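Local coordinates for Myo-inositol-1-phosphate synthase-related protein (Thermotoga maritima MSB8, PDB 3CIN) that belongs to the myo-inositol-1-phosphate synthase family and binds nicotinamide-adenine-dinucleotide, with a parallel-stranded nucleotide-binding domain and a second, mixed sheet, at residues Glu146-Phe151 / Ile195-Ala200; Gly152-Leu157 / Val206-Glu211; Thr272-Val277 / His287-Thr292. All blocks are in the same frame, centred on the assembly; numbering follows the deposited sequence. Where two conformers were deposited one is given.

Interaction 1. Residues Glu146-Phe151 / Ile195-Ala200. With NAD (nicotinamide-adenine-dinucleotide), chain F.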
loop_
_atom_site.group_PDB
_atom_site.type_symbol
_atom_site.label_atom_id
_atom_site.label_comp_id
_atom_site.label_asym_id
_atom_site.label_seq_id
_atom_site.Cartn_x
_atom_site.Cartn_y
_atom_site.Cartn_z
ATOM N N GLU A 146 14.069 -26.457 -8.942
ATOM C CA GLU A 146 14.461 -27.326 -10.056
ATOM C C GLU A 146 13.557 -27.167 -11.256
ATOM O O GLU A 146 12.353 -26.930 -11.101
ATOM C CB GLU A 146 14.367 -28.804 -9.709
ATOM C CG GLU A 146 15.137 -29.192 -8.464
ATOM C CD GLU A 146 14.763 -30.536 -7.918
ATOM O OE1 GLU A 146 13.680 -31.051 -8.247
ATOM O OE2 GLU A 146 15.555 -31.050 -7.114
ATOM N N ALA A 147 14.160 -27.213 -12.443
ATOM C CA ALA A 147 13.376 -27.295 -13.690
ATOM C C ALA A 147 13.007 -28.786 -13.871
ATOM O O ALA A 147 13.808 -29.561 -14.377
ATOM C CB ALA A 147 14.197 -26.810 -14.856
ATOM N N PHE A 148 11.809 -29.186 -13.449
ATOM C CA PHE A 148 11.415 -30.604 -13.407
ATOM C C PHE A 148 10.318 -30.836 -14.425
ATOM O O PHE A 148 9.639 -29.882 -14.874
ATOM C CB PHE A 148 10.912 -30.997 -12.026
ATOM C CG PHE A 148 9.594 -30.352 -11.653
ATOM C CD1 PHE A 148 9.550 -29.059 -11.210
ATOM C CD2 PHE A 148 8.381 -31.030 -11.825
ATOM C CE1 PHE A 148 8.339 -28.433 -10.945
ATOM C CE2 PHE A 148 7.186 -30.414 -11.548
ATOM C CZ PHE A 148 7.153 -29.149 -11.105
ATOM N N VAL A 149 10.145 -32.102 -14.761
ATOM C CA VAL A 149 8.992 -32.569 -15.515
ATOM C C VAL A 149 8.516 -33.857 -14.830
ATOM O O VAL A 149 9.298 -34.782 -14.673
ATOM C CB VAL A 149 9.383 -32.909 -16.961
ATOM C CG1 VAL A 149 8.222 -33.643 -17.695
ATOM C CG2 VAL A 149 9.855 -31.640 -17.704
ATOM N N PRO A 150 7.267 -33.900 -14.387
ATOM C CA PRO A 150 6.801 -35.117 -13.733
ATOM C C PRO A 150 6.682 -36.314 -14.690
ATOM O O PRO A 150 6.681 -36.189 -15.940
ATOM C CB PRO A 150 5.399 -34.727 -13.199
ATOM C CG PRO A 150 4.918 -33.766 -14.172
ATOM C CD PRO A 150 6.185 -32.924 -14.561
ATOM N N PHE A 151 6.577 -37.491 -14.066
ATOM C CA PHE A 151 6.464 -38.767 -14.773
ATOM C C PHE A 151 5.028 -39.206 -15.032
ATOM O O PHE A 151 4.698 -39.636 -16.121
ATOM C CB PHE A 151 7.238 -39.873 -14.060
ATOM C CG PHE A 151 8.708 -39.667 -14.108
ATOM C CD1 PHE A 151 9.424 -40.034 -15.210
ATOM C CD2 PHE A 151 9.344 -38.966 -13.123
ATOM C CE1 PHE A 151 10.774 -39.796 -15.280
ATOM C CE2 PHE A 151 10.699 -38.769 -13.189
ATOM C CZ PHE A 151 11.402 -39.160 -14.272
ATOM N N ILE A 195 9.484 -28.051 -1.659
ATOM C CA ILE A 195 9.828 -27.329 -2.899
ATOM C C ILE A 195 8.813 -27.653 -4.010
ATOM O O ILE A 195 7.943 -28.514 -3.814
ATOM C CB ILE A 195 11.337 -27.545 -3.294
ATOM C CG1 ILE A 195 11.541 -28.808 -4.134
ATOM C CG2 ILE A 195 12.218 -27.585 -2.037
ATOM C CD1 ILE A 195 12.917 -28.855 -4.878
ATOM N N PRO A 196 8.838 -26.874 -5.118
ATOM C CA PRO A 196 7.801 -27.002 -6.138
ATOM C C PRO A 196 7.704 -28.311 -6.893
ATOM O O PRO A 196 6.633 -28.673 -7.384
ATOM C CB PRO A 196 8.051 -25.804 -7.065
ATOM C CG PRO A 196 8.842 -24.846 -6.297
ATOM C CD PRO A 196 9.683 -25.692 -5.361
ATOM N N THR A 197 8.813 -29.029 -7.014
ATOM C CA THR A 197 8.848 -30.229 -7.822
ATOM C C THR A 197 7.768 -31.188 -7.406
ATOM O O THR A 197 7.572 -31.458 -6.219
ATOM C CB THR A 197 10.210 -30.922 -7.648
ATOM O OG1 THR A 197 11.236 -30.041 -8.134
ATOM C CG2 THR A 197 10.248 -32.316 -8.326
ATOM N N PHE A 198 7.001 -31.675 -8.377
ATOM C CA PHE A 198 5.928 -32.610 -8.071
ATOM C C PHE A 198 6.475 -33.946 -7.510
ATOM O O PHE A 198 7.264 -34.648 -8.157
ATOM C CB PHE A 198 5.121 -32.974 -9.308
ATOM C CG PHE A 198 4.189 -31.901 -9.822
ATOM C CD1 PHE A 198 4.198 -30.590 -9.395
ATOM C CD2 PHE A 198 3.274 -32.250 -10.809
ATOM C CE1 PHE A 198 3.305 -29.687 -9.938
ATOM C CE2 PHE A 198 2.429 -31.346 -11.333
ATOM C CZ PHE A 198 2.441 -30.088 -10.914
ATOM N N ILE A 199 6.084 -34.253 -6.276
ATOM C CA ILE A 199 6.311 -35.558 -5.681
ATOM C C ILE A 199 4.942 -36.082 -5.171
ATOM O O ILE A 199 4.347 -37.068 -5.692
ATOM C CB ILE A 199 7.391 -35.506 -4.605
ATOM C CG1 ILE A 199 8.737 -35.065 -5.198
ATOM C CG2 ILE A 199 7.496 -36.899 -3.932
ATOM C CD1 ILE A 199 9.346 -36.026 -6.233
ATOM N N ALA A 200 4.348 -35.354 -4.212
ATOM C CA ALA A 200 2.962 -35.637 -3.806
ATOM C C ALA A 200 1.944 -35.556 -4.954
ATOM O O ALA A 200 0.977 -36.294 -5.007
ATOM C CB ALA A 200 2.532 -34.779 -2.609
HETATM P PA NAD F . 18.913 -22.015 -0.433
HETATM O O1A NAD F . 19.346 -21.075 0.659
HETATM O O2A NAD F . 19.646 -21.759 -1.713
HETATM O O5B NAD F . 19.312 -23.449 0.063
HETATM C C5B NAD F . 19.290 -24.561 -0.830
HETATM C C4B NAD F . 20.371 -25.524 -0.373
HETATM O O4B NAD F . 20.230 -26.743 -1.086
HETATM C C3B NAD F . 21.799 -25.043 -0.598
HETATM O O3B NAD F . 22.613 -25.300 0.534
HETATM C C2B NAD F . 22.271 -25.869 -1.788
HETATM O O2B NAD F . 23.668 -25.935 -1.875
HETATM C C1B NAD F . 21.547 -27.169 -1.518
HETATM N N9A NAD F . 21.373 -28.046 -2.678
HETATM C C8A NAD F . 21.058 -27.608 -3.961
HETATM N N7A NAD F . 20.844 -28.738 -4.718
HETATM C C5A NAD F . 21.045 -29.832 -3.913
HETATM C C6A NAD F . 21.056 -31.205 -4.174
HETATM N N6A NAD F . 20.741 -31.728 -5.401
HETATM N N1A NAD F . 21.260 -32.049 -3.100
HETATM C C2A NAD F . 21.524 -31.535 -1.843
HETATM N N3A NAD F . 21.597 -30.182 -1.586
HETATM C C4A NAD F . 21.361 -29.367 -2.634
HETATM O O3 NAD F . 17.351 -21.965 -0.635
HETATM P PN NAD F . 16.274 -21.819 0.508
HETATM O O1N NAD F . 15.825 -20.397 0.536
HETATM O O2N NAD F . 16.699 -22.557 1.733
HETATM O O5D NAD F . 15.047 -22.600 -0.142
HETATM C C5D NAD F . 15.057 -24.008 -0.206
HETATM C C4D NAD F . 13.926 -24.531 -1.084
HETATM O O4D NAD F . 12.708 -24.261 -0.445
HETATM C C3D NAD F . 13.846 -23.950 -2.486
HETATM O O3D NAD F . 13.434 -24.980 -3.422
HETATM C C2D NAD F . 12.700 -22.961 -2.343
HETATM O O2D NAD F . 12.013 -22.752 -3.580
HETATM C C1D NAD F . 11.814 -23.720 -1.381
HETATM N N1N NAD F . 10.849 -22.862 -0.697
HETATM C C2N NAD F . 11.280 -21.857 0.070
HETATM C C3N NAD F . 10.261 -21.106 0.715
HETATM C C7N NAD F . 10.685 -20.171 1.754
HETATM O O7N NAD F . 12.034 -20.029 1.920
HETATM N N7N NAD F . 9.768 -19.518 2.485
HETATM C C4N NAD F . 8.917 -21.375 0.550
HETATM C C5N NAD F . 8.512 -22.402 -0.254
HETATM C C6N NAD F . 9.521 -23.160 -0.864
HETATM O O HOH W 1 11.390 -27.252 -7.880
#

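Interaction 2. Residues Gly152-Leu157 / Val206-Glu211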
loop_
_atom_site.group_PDB
_atom_site.type_symbol
_atom_site.label_atom_id
_atom_site.label_comp_id
_atom_site.label_asym_id
_atom_site.label_seq_id
_atom_site.Cartn_x
_atom_site.Cartn_y
_atom_site.Cartn_z
ATOM N N GLY A 152 4.185 -39.169 -14.019
ATOM C CA GLY A 152 2.820 -39.624 -14.173
ATOM C C GLY A 152 2.665 -41.133 -14.058
ATOM O O GLY A 152 1.774 -41.607 -13.351
ATOM N N ASN A 153 3.510 -41.880 -14.778
ATOM C CA ASN A 153 3.538 -43.324 -14.728
ATOM C C ASN A 153 4.808 -43.747 -14.032
ATOM O O ASN A 153 5.888 -43.347 -14.429
ATOM C CB ASN A 153 3.546 -43.927 -16.129
ATOM C CG ASN A 153 2.215 -43.788 -16.798
ATOM O OD1 ASN A 153 1.189 -43.991 -16.144
ATOM N ND2 ASN A 153 2.201 -43.353 -18.068
ATOM N N LYS A 154 4.660 -44.580 -13.011
ATOM C CA LYS A 154 5.795 -45.118 -12.279
ATOM C C LYS A 154 6.832 -45.792 -13.197
ATOM O O LYS A 154 8.036 -45.643 -12.974
ATOM C CB LYS A 154 5.289 -46.164 -11.282
ATOM C CG LYS A 154 6.379 -46.663 -10.405
ATOM C CD LYS A 154 5.829 -47.279 -9.159
ATOM C CE LYS A 154 4.871 -48.388 -9.420
ATOM N NZ LYS A 154 5.605 -49.633 -9.717
ATOM N N GLU A 155 6.377 -46.502 -14.227
ATOM C CA GLU A 155 7.279 -47.237 -15.121
ATOM C C GLU A 155 8.329 -46.308 -15.734
ATOM O O GLU A 155 9.504 -46.652 -15.864
ATOM C CB GLU A 155 6.472 -47.966 -16.228
ATOM C CG GLU A 155 7.344 -48.702 -17.215
ATOM C CD GLU A 155 6.579 -49.502 -18.239
ATOM O OE1 GLU A 155 5.329 -49.394 -18.313
ATOM O OE2 GLU A 155 7.260 -50.253 -18.977
ATOM N N ASP A 156 7.918 -45.088 -16.069
ATOM C CA ASP A 156 8.854 -44.119 -16.639
ATOM C C ASP A 156 9.898 -43.616 -15.617
ATOM O O ASP A 156 11.072 -43.404 -15.962
ATOM C CB ASP A 156 8.070 -42.932 -17.210
ATOM C CG ASP A 156 7.305 -43.279 -18.485
ATOM O OD1 ASP A 156 7.690 -44.225 -19.228
ATOM O OD2 ASP A 156 6.323 -42.544 -18.755
ATOM N N LEU A 157 9.492 -43.465 -14.360
ATOM C CA LEU A 157 10.425 -43.130 -13.278
ATOM C C LEU A 157 11.423 -44.269 -13.126
ATOM O O LEU A 157 12.616 -44.045 -13.061
ATOM C CB LEU A 157 9.657 -42.927 -12.001
ATOM C CG LEU A 157 10.450 -42.766 -10.736
ATOM C CD1 LEU A 157 11.449 -41.575 -10.788
ATOM C CD2 LEU A 157 9.455 -42.687 -9.558
ATOM N N VAL A 206 3.528 -41.226 -5.821
ATOM C CA VAL A 206 2.512 -41.592 -4.818
ATOM C C VAL A 206 2.366 -43.131 -4.827
ATOM O O VAL A 206 2.344 -43.761 -3.766
ATOM C CB VAL A 206 1.165 -40.901 -5.021
ATOM C CG1 VAL A 206 0.139 -41.363 -4.007
ATOM C CG2 VAL A 206 1.376 -39.377 -4.923
ATOM N N GLU A 207 2.328 -43.716 -6.009
ATOM C CA GLU A 207 2.258 -45.181 -6.115
ATOM C C GLU A 207 3.516 -45.880 -5.591
ATOM O O GLU A 207 3.420 -46.875 -4.866
ATOM C CB GLU A 207 2.056 -45.632 -7.557
ATOM C CG GLU A 207 1.871 -47.139 -7.661
ATOM C CD GLU A 207 1.392 -47.564 -9.040
ATOM O OE1 GLU A 207 1.562 -46.774 -10.005
ATOM O OE2 GLU A 207 0.834 -48.683 -9.149
ATOM N N LEU A 208 4.690 -45.397 -5.978
ATOM C CA LEU A 208 5.936 -45.954 -5.479
ATOM C C LEU A 208 5.930 -45.859 -3.954
ATOM O O LEU A 208 6.322 -46.800 -3.276
ATOM C CB LEU A 208 7.117 -45.161 -6.055
ATOM C CG LEU A 208 8.535 -45.648 -5.721
ATOM C CD1 LEU A 208 8.918 -46.870 -6.454
ATOM C CD2 LEU A 208 9.637 -44.554 -5.964
ATOM N N ALA A 209 5.460 -44.723 -3.411
ATOM C CA ALA A 209 5.441 -44.537 -1.947
ATOM C C ALA A 209 4.495 -45.538 -1.245
ATOM O O ALA A 209 4.882 -46.166 -0.225
ATOM C CB ALA A 209 5.073 -43.057 -1.582
ATOM N N LYS A 210 3.296 -45.700 -1.784
ATOM C CA LYS A 210 2.286 -46.566 -1.186
ATOM C C LYS A 210 2.829 -47.963 -1.136
ATOM O O LYS A 210 2.570 -48.698 -0.169
ATOM C CB LYS A 210 0.966 -46.618 -1.981
ATOM C CG LYS A 210 0.222 -45.321 -2.024
ATOM C CD LYS A 210 -0.961 -45.419 -3.008
ATOM C CE LYS A 210 -2.068 -44.404 -2.675
ATOM N NZ LYS A 210 -3.041 -44.144 -3.813
ATOM N N GLU A 211 3.568 -48.339 -2.187
ATOM C CA GLU A 211 4.078 -49.708 -2.298
ATOM C C GLU A 211 5.284 -49.967 -1.432
ATOM O O GLU A 211 5.636 -51.139 -1.245
ATOM C CB GLU A 211 4.438 -50.044 -3.732
ATOM C CG GLU A 211 3.186 -50.257 -4.549
ATOM C CD GLU A 211 3.436 -50.261 -6.035
ATOM O OE1 GLU A 211 4.626 -50.279 -6.427
ATOM O OE2 GLU A 211 2.427 -50.249 -6.795
HETATM O O HOH W 2 1.947 -45.150 -11.782
#

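Interaction 3. Residues Thr272-Val277 / His287-Thr292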
loop_
_atom_site.group_PDB
_atom_site.type_symbol
_atom_site.label_atom_id
_atom_site.label_comp_id
_atom_site.label_asym_id
_atom_site.label_seq_id
_atom_site.Cartn_x
_atom_site.Cartn_y
_atom_site.Cartn_z
ATOM N N THR A 272 4.446 -25.466 -12.894
ATOM C CA THR A 272 4.651 -24.552 -11.788
ATOM C C THR A 272 3.620 -23.437 -11.742
ATOM O O THR A 272 3.554 -22.743 -10.753
ATOM C CB THR A 272 6.029 -23.932 -11.836
ATOM O OG1 THR A 272 6.238 -23.285 -13.097
ATOM C CG2 THR A 272 7.066 -25.049 -11.627
ATOM N N LYS A 273 2.785 -23.329 -12.757
ATOM C CA LYS A 273 1.712 -22.306 -12.798
ATOM C C LYS A 273 0.738 -22.517 -11.637
ATOM O O LYS A 273 0.343 -23.636 -11.408
ATOM C CB LYS A 273 0.952 -22.424 -14.131
ATOM C CG LYS A 273 1.506 -21.552 -15.238
ATOM C CD LYS A 273 0.673 -21.686 -16.506
ATOM N N SER A 274 0.326 -21.461 -10.916
ATOM C CA SER A 274 -0.570 -21.686 -9.747
ATOM C C SER A 274 -1.951 -21.987 -10.268
ATOM O O SER A 274 -2.294 -21.548 -11.354
ATOM C CB SER A 274 -0.634 -20.391 -8.910
ATOM O OG SER A 274 -1.062 -19.301 -9.739
ATOM N N SER A 275 -2.689 -22.827 -9.549
ATOM C CA SER A 275 -4.107 -23.014 -9.835
ATOM C C SER A 275 -4.924 -22.426 -8.694
ATOM O O SER A 275 -6.129 -22.634 -8.646
ATOM C CB SER A 275 -4.415 -24.502 -9.977
ATOM O OG SER A 275 -3.961 -25.141 -8.803
ATOM N N ILE A 276 -4.285 -21.695 -7.780
ATOM C CA ILE A 276 -4.983 -21.168 -6.625
ATOM C C ILE A 276 -6.254 -20.399 -6.950
ATOM O O ILE A 276 -7.268 -20.569 -6.307
ATOM C CB ILE A 276 -4.055 -20.274 -5.725
ATOM C CG1 ILE A 276 -4.750 -20.094 -4.399
ATOM C CG2 ILE A 276 -3.691 -18.926 -6.369
ATOM C CD1 ILE A 276 -4.873 -21.409 -3.665
ATOM N N VAL A 277 -6.223 -19.559 -7.967
ATOM C CA VAL A 277 -7.382 -18.723 -8.282
ATOM C C VAL A 277 -8.601 -19.527 -8.697
ATOM O O VAL A 277 -9.698 -19.328 -8.176
ATOM C CB VAL A 277 -7.016 -17.702 -9.337
ATOM C CG1 VAL A 277 -8.219 -16.899 -9.813
ATOM C CG2 VAL A 277 -5.837 -16.826 -8.844
ATOM N N HIS A 287 -5.084 -13.540 -14.099
ATOM C CA HIS A 287 -4.182 -13.323 -13.014
ATOM C C HIS A 287 -2.747 -13.308 -13.471
ATOM O O HIS A 287 -2.383 -13.862 -14.535
ATOM C CB HIS A 287 -4.330 -14.344 -11.925
ATOM C CG HIS A 287 -4.136 -15.750 -12.383
ATOM N ND1 HIS A 287 -5.114 -16.458 -13.061
ATOM C CD2 HIS A 287 -3.079 -16.581 -12.252
ATOM C CE1 HIS A 287 -4.641 -17.666 -13.341
ATOM N NE2 HIS A 287 -3.409 -17.763 -12.864
ATOM N N TYR A 288 -1.943 -12.654 -12.649
ATOM C CA TYR A 288 -0.491 -12.555 -12.852
ATOM C C TYR A 288 0.160 -13.008 -11.577
ATOM O O TYR A 288 0.148 -12.310 -10.556
ATOM C CB TYR A 288 -0.141 -11.114 -13.194
ATOM C CG TYR A 288 1.330 -10.889 -13.452
ATOM C CD1 TYR A 288 2.227 -10.747 -12.402
ATOM C CD2 TYR A 288 1.803 -10.754 -14.751
ATOM C CE1 TYR A 288 3.580 -10.547 -12.635
ATOM C CE2 TYR A 288 3.151 -10.526 -14.994
ATOM C CZ TYR A 288 4.027 -10.407 -13.945
ATOM O OH TYR A 288 5.376 -10.186 -14.192
ATOM N N ILE A 289 0.626 -14.257 -11.554
ATOM C CA ILE A 289 1.254 -14.849 -10.385
ATOM C C ILE A 289 2.493 -15.604 -10.905
ATOM O O ILE A 289 2.361 -16.581 -11.658
ATOM C CB ILE A 289 0.326 -15.846 -9.606
ATOM C CG1 ILE A 289 -0.999 -15.193 -9.161
ATOM C CG2 ILE A 289 1.069 -16.487 -8.412
ATOM C CD1 ILE A 289 -1.988 -16.159 -8.411
ATOM N N LYS A 290 3.679 -15.127 -10.530
ATOM C CA LYS A 290 4.964 -15.530 -11.169
ATOM C C LYS A 290 5.956 -15.894 -10.091
ATOM O O LYS A 290 5.722 -15.669 -8.910
ATOM C CB LYS A 290 5.566 -14.389 -11.995
ATOM C CG LYS A 290 4.698 -13.817 -13.049
ATOM C CD LYS A 290 4.294 -14.831 -14.096
ATOM C CE LYS A 290 3.654 -14.133 -15.301
ATOM N NZ LYS A 290 2.561 -14.952 -15.911
ATOM N N PRO A 291 7.048 -16.551 -10.493
ATOM C CA PRO A 291 8.171 -16.747 -9.590
ATOM C C PRO A 291 8.733 -15.460 -8.967
ATOM O O PRO A 291 8.680 -14.362 -9.599
ATOM C CB PRO A 291 9.283 -17.308 -10.512
ATOM C CG PRO A 291 8.610 -17.751 -11.838
ATOM C CD PRO A 291 7.185 -17.253 -11.798
ATOM N N THR A 292 9.310 -15.632 -7.784
ATOM C CA THR A 292 9.938 -14.545 -7.070
ATOM C C THR A 292 11.128 -14.013 -7.854
ATOM O O THR A 292 11.991 -14.800 -8.308
ATOM C CB THR A 292 10.315 -14.960 -5.656
ATOM O OG1 THR A 292 9.134 -15.465 -4.997
ATOM C CG2 THR A 292 10.909 -13.736 -4.881
HETATM O O HOH W 3 2.426 -19.467 -10.519
HETATM O O HOH W 4 -1.983 -19.960 -13.330
#

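Interaction 1. Residues Glu146-Phe151 / Ile195-Ala200
Phe148 lays its ring against the backbone of Thr197 and Phe198, where the loops after strands 138-141 and 189-193 run side by side. Its CB brushes Thr197 CG2 and OG1. With CG held between the backbone N and the carbonyl carbon (chi1 68°), the ring turns across the other loop: CD1 comes beside Thr197 OG1, and Thr197 CA sits over the face, 3.6 Å from the Phe148 centroid, a CH-pi contact. Farther out, CE2 lies 3.4 Å from Phe198 N, and the tip, CZ, rests 3.7 Å from Phe198 CD1; the two phenyl planes meet obliquely at 45°. Pro150 CG then touches Phe198 CD2.

At the other end Thr197 OG1 donates to Glu146 OE1 (2.6 Å), arriving from above the carboxylate plane, and accepts a hydrogen bond from a water that in turn accepts one from Glu146 N. The buried carboxylate is gripped further by Thr170 and Thr172. Ile195 CD1 packs on Glu146 CD, while its CG2 lies 3.2 Å from O3D of the NAD ribose. The paired loops thus sit at the C-terminal ends of two neighbouring parallel strands, with helix 171-186 flanking Glu146 and Ile195, and Phe271 of helix 262-272 against Phe148 and Pro150.

Interaction 2. Residues Gly152-Leu157 / Val206-Glu211
Two helices that follow neighbouring strands of the parallel sheet meet here, helix 154-162 (after strand 138-141) through its first turn and helix 203-211 (after strand 189-193) through its later turns. Lys154 carries most of the contact. Its CG stands anti to the backbone N (chi1 -174°), sending the chain across to the facing helix, where CD rests on the backbone of Leu208, 3.9 Å from Leu208 N, and at 4.0 Å from Leu208 CB. Bends at chi3 and chi4 (57° and 81°) then fold the end round, bringing CE up against Glu207, 3.6 Å from Glu207 CD, with the two side chains crossing at about a right angle, and the ammonium to Glu211.

The salt bridge from Lys154 NZ to Glu211 OE1 spans 3.5 Å, a loose ion pair, and Glu211 reaches it with an extended chain from the opposite direction. Glu207 lies one turn before Glu211 on the same helix, and its OE2 stays 4.9 Å from Lys154 NZ; the two acids probably share in making the surroundings of the ammonium negative. A water accepts a hydrogen bond from Lys154 N at 3.0 Å and also lies next to Glu207 OE1, but so close to that oxygen that a bridge between the helices by this route is doubtful.

Beneath this polar layer the leucines meet. Leu157 CD2 and Leu208 CD2 touch at 4.1 Å, their side chains crossing at about a right angle, and Leu208 continues onto Tyr177 and Ala180 of helix 171-186. Two helices that follow adjacent parallel strands thus pack beside each other, consistent with a Rossmann-like alpha/beta domain.

Interaction 3. Residues Thr272-Val277 / His287-Thr292
Ile289, in the broken strand 287-294 at the edge of this chain's four-stranded mixed sheet, reaches to the short linker and helix start at 274-277, so that the contact joins the sheet to the helical segment leading into it. Helix 276-281 and the loop after it carry the chain from one segment to the other.

Apolar packing centres on one methyl. Ile289 keeps CG1 anti to the carbonyl carbon (chi1 -57°) and its chain extended beyond, which places CD1 3.8 Å from Ile276 CG2 and 3.9 Å from Val277 CG2. The Ile276 and Ile289 side chains cross at about a right angle. Both helix residues are buried: Ile276 continues onto Thr226 and Ala230, and Val277 onto Leu233, all of helix 225-238.

The imidazole of His287 adds a second kind of contact. Val277 CG2 stands over one face of it, displaced toward the rim and 4.1 Å from His287 CG, the two side chains sliding past each other in opposite directions. His287 ND1 is hydrogen-bonded to Ala285 O, a link that probably helps to set the ring's rotation.

The hydroxyl of Ser274 faces Ile289 as well, but the residue was modelled in two conformers and the touch of its OG on Ile289 CD1 rests on one of them, so it is doubtful.

Polar links run through water. One molecule donates to Ile289 O at 3.1 Å, and reaches the 272-277 segment by weak bonds to Ser274 N and Thr272 O. A second lies in the plane of the His287 ring, at its edge, 2.7 Å from His287 NE2, and donates to Ser274 O at 2.6 Å.

Interactions 1 and 2 join the same two strand-to-helix connections of the parallel sheet, first through the loops and then through the helices, and they meet where Phe151 packs against Leu157. Interaction 1 is the more buried and borders the NAD, pairing aromatic packing with a direct hydrogen bond; interaction 2, farther from the chain centre, combines a long salt bridge near the surface with aliphatic packing. Interaction 3 ties a helix start to an edge strand of the mixed sheet. It too is partly buried, with Ile276 and Val277 on the buried side, and its polar links are water-mediated. It touches interaction 1 through Phe148 CE1 and Thr272 CG2, while staying about 14 Å from interaction 2 at the nearest atoms.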